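PDB 3WAJ: transmembrane oligosaccharyl transferase from Archaeoglobus fulgidus, which is an archaeal membrane protein of the STT3/AglB oligosaccharyltransferase family, joining a helical transmembrane region to soluble C-terminal domains. Local coordinates for residues T508-N513 with Y607-I612; Y545-W550 with H555-V560. All coordinates share one frame; numbering follows the deposited sequence.

Contact 1. Residues T508-N513 with Y607-I612; sequences TWMREN and YVVSDI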
# COMPACT_ATOMS: atom_id res chain seq x y z
N THR A 508 -8.29 4.46 -17.75
CA THR A 508 -9.52 4.17 -18.51
C THR A 508 -9.23 4.34 -19.99
O THR A 508 -9.71 3.57 -20.81
CB THR A 508 -10.75 5.03 -18.14
OG1 THR A 508 -10.42 6.41 -18.26
CG2 THR A 508 -11.23 4.71 -16.73
N TRP A 509 -8.44 5.36 -20.33
CA TRP A 509 -8.02 5.54 -21.71
C TRP A 509 -7.29 4.30 -22.22
O TRP A 509 -7.59 3.79 -23.30
CB TRP A 509 -7.12 6.77 -21.86
CG TRP A 509 -6.69 7.00 -23.28
CD1 TRP A 509 -7.36 7.74 -24.24
CD2 TRP A 509 -5.52 6.47 -23.94
NE1 TRP A 509 -6.67 7.69 -25.43
CE2 TRP A 509 -5.54 6.92 -25.28
CE3 TRP A 509 -4.46 5.64 -23.52
CZ2 TRP A 509 -4.54 6.60 -26.21
CZ3 TRP A 509 -3.46 5.32 -24.44
CH2 TRP A 509 -3.50 5.80 -25.77
N MET A 510 -6.33 3.83 -21.43
CA MET A 510 -5.54 2.66 -21.78
C MET A 510 -6.42 1.45 -22.06
O MET A 510 -6.22 0.74 -23.05
CB MET A 510 -4.50 2.33 -20.69
CG MET A 510 -3.75 1.03 -20.95
SD MET A 510 -2.38 0.73 -19.84
CE MET A 510 -1.10 1.81 -20.48
N ARG A 511 -7.42 1.25 -21.20
CA ARG A 511 -8.33 0.10 -21.33
C ARG A 511 -9.02 0.10 -22.69
O ARG A 511 -9.29 -0.96 -23.26
CB ARG A 511 -9.37 0.12 -20.20
CG ARG A 511 -10.50 -0.93 -20.36
CD ARG A 511 -11.39 -0.97 -19.11
NE ARG A 511 -12.46 -1.98 -19.18
CZ ARG A 511 -13.30 -2.26 -18.19
NH1 ARG A 511 -13.21 -1.62 -17.04
NH2 ARG A 511 -14.22 -3.20 -18.35
N GLU A 512 -9.27 1.29 -23.20
CA GLU A 512 -10.07 1.47 -24.40
C GLU A 512 -9.23 1.53 -25.68
O GLU A 512 -9.71 1.19 -26.75
CB GLU A 512 -10.95 2.72 -24.26
CG GLU A 512 -11.88 3.00 -25.46
CD GLU A 512 -12.99 1.97 -25.63
OE1 GLU A 512 -13.29 1.23 -24.66
OE2 GLU A 512 -13.58 1.91 -26.73
N ASN A 513 -7.97 1.92 -25.55
CA ASN A 513 -7.20 2.30 -26.74
C ASN A 513 -5.95 1.46 -27.01
O ASN A 513 -5.22 1.73 -27.95
CB ASN A 513 -6.85 3.80 -26.69
CG ASN A 513 -8.09 4.69 -26.75
OD1 ASN A 513 -8.60 4.98 -27.84
ND2 ASN A 513 -8.60 5.09 -25.59
N TYR A 607 3.75 -1.43 -23.13
CA TYR A 607 3.48 -0.06 -22.70
C TYR A 607 4.23 0.30 -21.44
O TYR A 607 4.44 -0.55 -20.57
CB TYR A 607 1.98 0.19 -22.50
CG TYR A 607 1.22 -0.06 -23.77
CD1 TYR A 607 1.11 0.94 -24.72
CD2 TYR A 607 0.66 -1.30 -24.03
CE1 TYR A 607 0.44 0.73 -25.90
CE2 TYR A 607 -0.02 -1.53 -25.22
CZ TYR A 607 -0.12 -0.51 -26.15
OH TYR A 607 -0.79 -0.70 -27.34
N VAL A 608 4.63 1.56 -21.38
CA VAL A 608 5.27 2.12 -20.20
C VAL A 608 4.33 3.23 -19.70
O VAL A 608 3.83 4.02 -20.49
CB VAL A 608 6.63 2.77 -20.57
CG1 VAL A 608 7.36 3.26 -19.32
CG2 VAL A 608 7.51 1.79 -21.38
N VAL A 609 4.08 3.26 -18.39
CA VAL A 609 3.34 4.37 -17.79
C VAL A 609 4.22 5.07 -16.76
O VAL A 609 4.71 4.45 -15.80
CB VAL A 609 2.04 3.91 -17.11
CG1 VAL A 609 1.28 5.12 -16.56
CG2 VAL A 609 1.16 3.10 -18.08
N SER A 610 4.43 6.37 -16.95
CA SER A 610 5.34 7.13 -16.10
C SER A 610 4.66 8.37 -15.57
O SER A 610 3.93 9.06 -16.31
CB SER A 610 6.61 7.50 -16.88
OG SER A 610 7.36 8.51 -16.23
N ASP A 611 4.89 8.68 -14.30
CA ASP A 611 4.26 9.87 -13.74
C ASP A 611 5.25 10.87 -13.14
O ASP A 611 6.45 10.60 -13.09
CB ASP A 611 3.10 9.53 -12.78
CG ASP A 611 3.55 9.22 -11.37
OD1 ASP A 611 4.75 8.92 -11.12
OD2 ASP A 611 2.66 9.26 -10.49
N ILE A 612 4.75 12.02 -12.71
CA ILE A 612 5.66 13.08 -12.33
C ILE A 612 6.35 12.72 -11.03
O ILE A 612 7.42 13.25 -10.70
CB ILE A 612 4.93 14.43 -12.24
CG1 ILE A 612 5.96 15.57 -12.12
CG2 ILE A 612 3.93 14.42 -11.07
CD1 ILE A 612 5.35 16.94 -12.17
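Tyr607, on strand 605-611, meets helix 501-513 through its CB, which lies 4.0 Å from Met510 CE. Met510 and Tyr607 run antiparallel, each passing alongside the other, and the methyl group stands obliquely to the phenol ring. Tyr607 CG lies anti to the carbonyl carbon (chi1 -59°), and the ring runs on past the methionine to Thr514 and Pro515, just after the helix, where it packs edge-to-face with Tyr545 while its hydroxyl is hydrogen-bonded to that of Tyr832. Val608 turns to the other side of the sheet, but Val609 faces the helix again, and its CG2 meets Met510 CE tip to tip at 3.5 Å. Met510 spans the gap because its chain is extended through chi1 and chi2 and bends only at chi3 (-77°), which places the terminal methyl over the strand between the two residues. Farther along, Asp611 OD2 accepts from Trp503 NE1 of helix 501-513, a polar tie to the helix that carries Met510. On that helix, Asn513 ND2 donates to Trp509 O at 2.8 Å, from the opposite face of that carbonyl to Glu512 N, and also lies above one face of the Trp509 indole. Between the two segments no hydrogen bond forms, and the close approaches are all made by the Met510 methyl; Val547 and Ile773, on the strands flanking 605-611, also touch Met510. The contact is therefore buried and apolar, dependent on complementary shape and without a directional bond.

Contact 2. Residues Y545-W550 with H555-V560; sequences YGVISW and HWIEAV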
# COMPACT_ATOMS: atom_id res chain seq x y z
N TYR A 545 0.62 -8.96 -23.32
CA TYR A 545 1.73 -8.01 -23.18
C TYR A 545 1.73 -7.37 -21.79
O TYR A 545 0.70 -7.37 -21.10
CB TYR A 545 1.70 -6.92 -24.28
CG TYR A 545 0.40 -6.15 -24.37
CD1 TYR A 545 0.07 -5.18 -23.42
CD2 TYR A 545 -0.50 -6.39 -25.40
CE1 TYR A 545 -1.13 -4.48 -23.50
CE2 TYR A 545 -1.70 -5.68 -25.49
CZ TYR A 545 -2.01 -4.73 -24.53
OH TYR A 545 -3.19 -4.04 -24.60
N GLY A 546 2.87 -6.81 -21.39
CA GLY A 546 2.96 -6.23 -20.07
C GLY A 546 2.99 -4.72 -20.09
O GLY A 546 3.37 -4.08 -21.09
N VAL A 547 2.59 -4.14 -18.97
CA VAL A 547 2.58 -2.72 -18.77
C VAL A 547 3.54 -2.40 -17.62
O VAL A 547 3.34 -2.83 -16.48
CB VAL A 547 1.18 -2.25 -18.43
CG1 VAL A 547 1.16 -0.71 -18.19
CG2 VAL A 547 0.21 -2.62 -19.55
N ILE A 548 4.59 -1.64 -17.93
CA ILE A 548 5.61 -1.36 -16.93
C ILE A 548 5.51 0.05 -16.33
O ILE A 548 5.38 1.05 -17.03
CB ILE A 548 7.03 -1.64 -17.48
CG1 ILE A 548 8.03 -1.69 -16.32
CG2 ILE A 548 7.44 -0.59 -18.49
CD1 ILE A 548 9.24 -2.55 -16.62
N SER A 549 5.58 0.11 -15.01
CA SER A 549 5.45 1.35 -14.28
C SER A 549 5.99 1.08 -12.88
O SER A 549 6.31 -0.05 -12.56
CB SER A 549 3.98 1.77 -14.24
OG SER A 549 3.82 2.96 -13.47
N TRP A 550 6.08 2.10 -12.04
CA TRP A 550 6.58 1.87 -10.69
C TRP A 550 5.61 0.93 -9.94
O TRP A 550 4.44 0.81 -10.34
CB TRP A 550 6.75 3.22 -9.96
CG TRP A 550 7.52 3.16 -8.67
CD1 TRP A 550 7.20 3.81 -7.51
CD2 TRP A 550 8.73 2.42 -8.39
NE1 TRP A 550 8.13 3.52 -6.54
CE2 TRP A 550 9.07 2.67 -7.05
CE3 TRP A 550 9.55 1.57 -9.15
CZ2 TRP A 550 10.21 2.11 -6.44
CZ3 TRP A 550 10.67 1.01 -8.55
CH2 TRP A 550 10.99 1.28 -7.21
N HIS A 555 -1.92 -2.02 -8.78
CA HIS A 555 -3.33 -2.27 -8.53
C HIS A 555 -4.26 -1.42 -9.40
O HIS A 555 -5.27 -1.93 -9.92
CB HIS A 555 -3.65 -2.20 -7.02
CG HIS A 555 -3.03 -3.30 -6.23
ND1 HIS A 555 -2.53 -4.45 -6.81
CD2 HIS A 555 -2.81 -3.43 -4.89
CE1 HIS A 555 -2.04 -5.25 -5.86
NE2 HIS A 555 -2.21 -4.65 -4.70
N TRP A 556 -3.93 -0.13 -9.57
CA TRP A 556 -4.72 0.74 -10.45
C TRP A 556 -4.69 0.27 -11.90
O TRP A 556 -5.72 0.26 -12.58
CB TRP A 556 -4.20 2.18 -10.39
CG TRP A 556 -4.28 2.81 -9.04
CD1 TRP A 556 -4.96 2.35 -7.94
CD2 TRP A 556 -3.65 4.03 -8.63
NE1 TRP A 556 -4.80 3.22 -6.88
CE2 TRP A 556 -4.00 4.26 -7.28
CE3 TRP A 556 -2.83 4.96 -9.28
CZ2 TRP A 556 -3.53 5.37 -6.57
CZ3 TRP A 556 -2.38 6.06 -8.58
CH2 TRP A 556 -2.71 6.25 -7.23
N ILE A 557 -3.50 -0.10 -12.38
CA ILE A 557 -3.33 -0.52 -13.76
C ILE A 557 -4.21 -1.72 -14.02
O ILE A 557 -4.95 -1.78 -15.00
CB ILE A 557 -1.86 -0.85 -14.10
CG1 ILE A 557 -1.03 0.44 -14.14
CG2 ILE A 557 -1.76 -1.55 -15.44
CD1 ILE A 557 0.45 0.21 -14.41
N GLU A 558 -4.17 -2.69 -13.11
CA GLU A 558 -4.99 -3.88 -13.23
C GLU A 558 -6.50 -3.61 -13.07
O GLU A 558 -7.29 -4.04 -13.88
CB GLU A 558 -4.56 -4.91 -12.20
CG GLU A 558 -5.40 -6.17 -12.23
CD GLU A 558 -4.81 -7.26 -11.32
OE1 GLU A 558 -3.92 -6.93 -10.50
OE2 GLU A 558 -5.25 -8.43 -11.42
N ALA A 559 -6.88 -2.90 -12.01
CA ALA A 559 -8.30 -2.69 -11.74
C ALA A 559 -8.96 -1.67 -12.68
O ALA A 559 -10.15 -1.77 -12.96
CB ALA A 559 -8.54 -2.32 -10.27
N VAL A 560 -8.19 -0.71 -13.20
CA VAL A 560 -8.78 0.35 -14.01
C VAL A 560 -8.50 0.19 -15.50
O VAL A 560 -9.39 0.34 -16.33
CB VAL A 560 -8.37 1.77 -13.53
CG1 VAL A 560 -9.03 2.83 -14.40
CG2 VAL A 560 -8.77 1.98 -12.06
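Ile557 packs against Val547 and Ser549 inside a beta-alpha-beta unit, in which strand 546-548 leads through helix 554-561 to strand 564-565, its parallel neighbour in the mixed sheet. The CB of Ile557 points at the strand, and its two branches part there. CG2 approaches Val547 CG1 at 4.1 Å. The other branch leaves anti to the carbonyl carbon (chi1 -71°) and stays extended through CG1 (chi2 178°), which carries CD1 out to the strand. At this tip the methyl group has two neighbours, Val547 CG1 at 4.0 Å and Ser549 CB at 3.9 Å. Val547 and Ile557 meet at a slant, with a single valine methyl, CG1, touching both branches of the isoleucine. All three residues are buried, and no hydrogen bond links the two segments; the helix rests on the sheet through this apolar contact.

Away from the sheet, the helix faces the N-terminal region: His555 stacks on Tyr50 and touches Asp47, a zinc ligand in this structure, and Glu558 forms a salt bridge with Arg53. The contact thus lies at a junction between the core domain and helix 47-60. Ser549 offers the isoleucine its CB alone. Its hydroxyl is engaged with the neighbouring strand, where Ser549 OG is hydrogen-bonded to the backbone oxygen of Val609.

After the mainly helical N-terminal region, the chain enters helix 501-513, runs through strand 546-548 and helix 554-561, and reaches strand 605-611, where contact 1 closes a long loop. Contact 2 closes a much shorter one, with only four residues between its segments, and lies wholly within the larger loop, so the two nest and do not cross. Their centres are about 8 Å apart. Strands 546-548 and 605-611 are parallel neighbours, joined by probable hydrogen bonds from Ile548 N to Tyr607 O and from Val609 N to Ile548 O, each 2.9 Å. Val547 is touched by both Ile557 and Met510, so both helices pack near the same side of strand 546-548 in the mixed sheet.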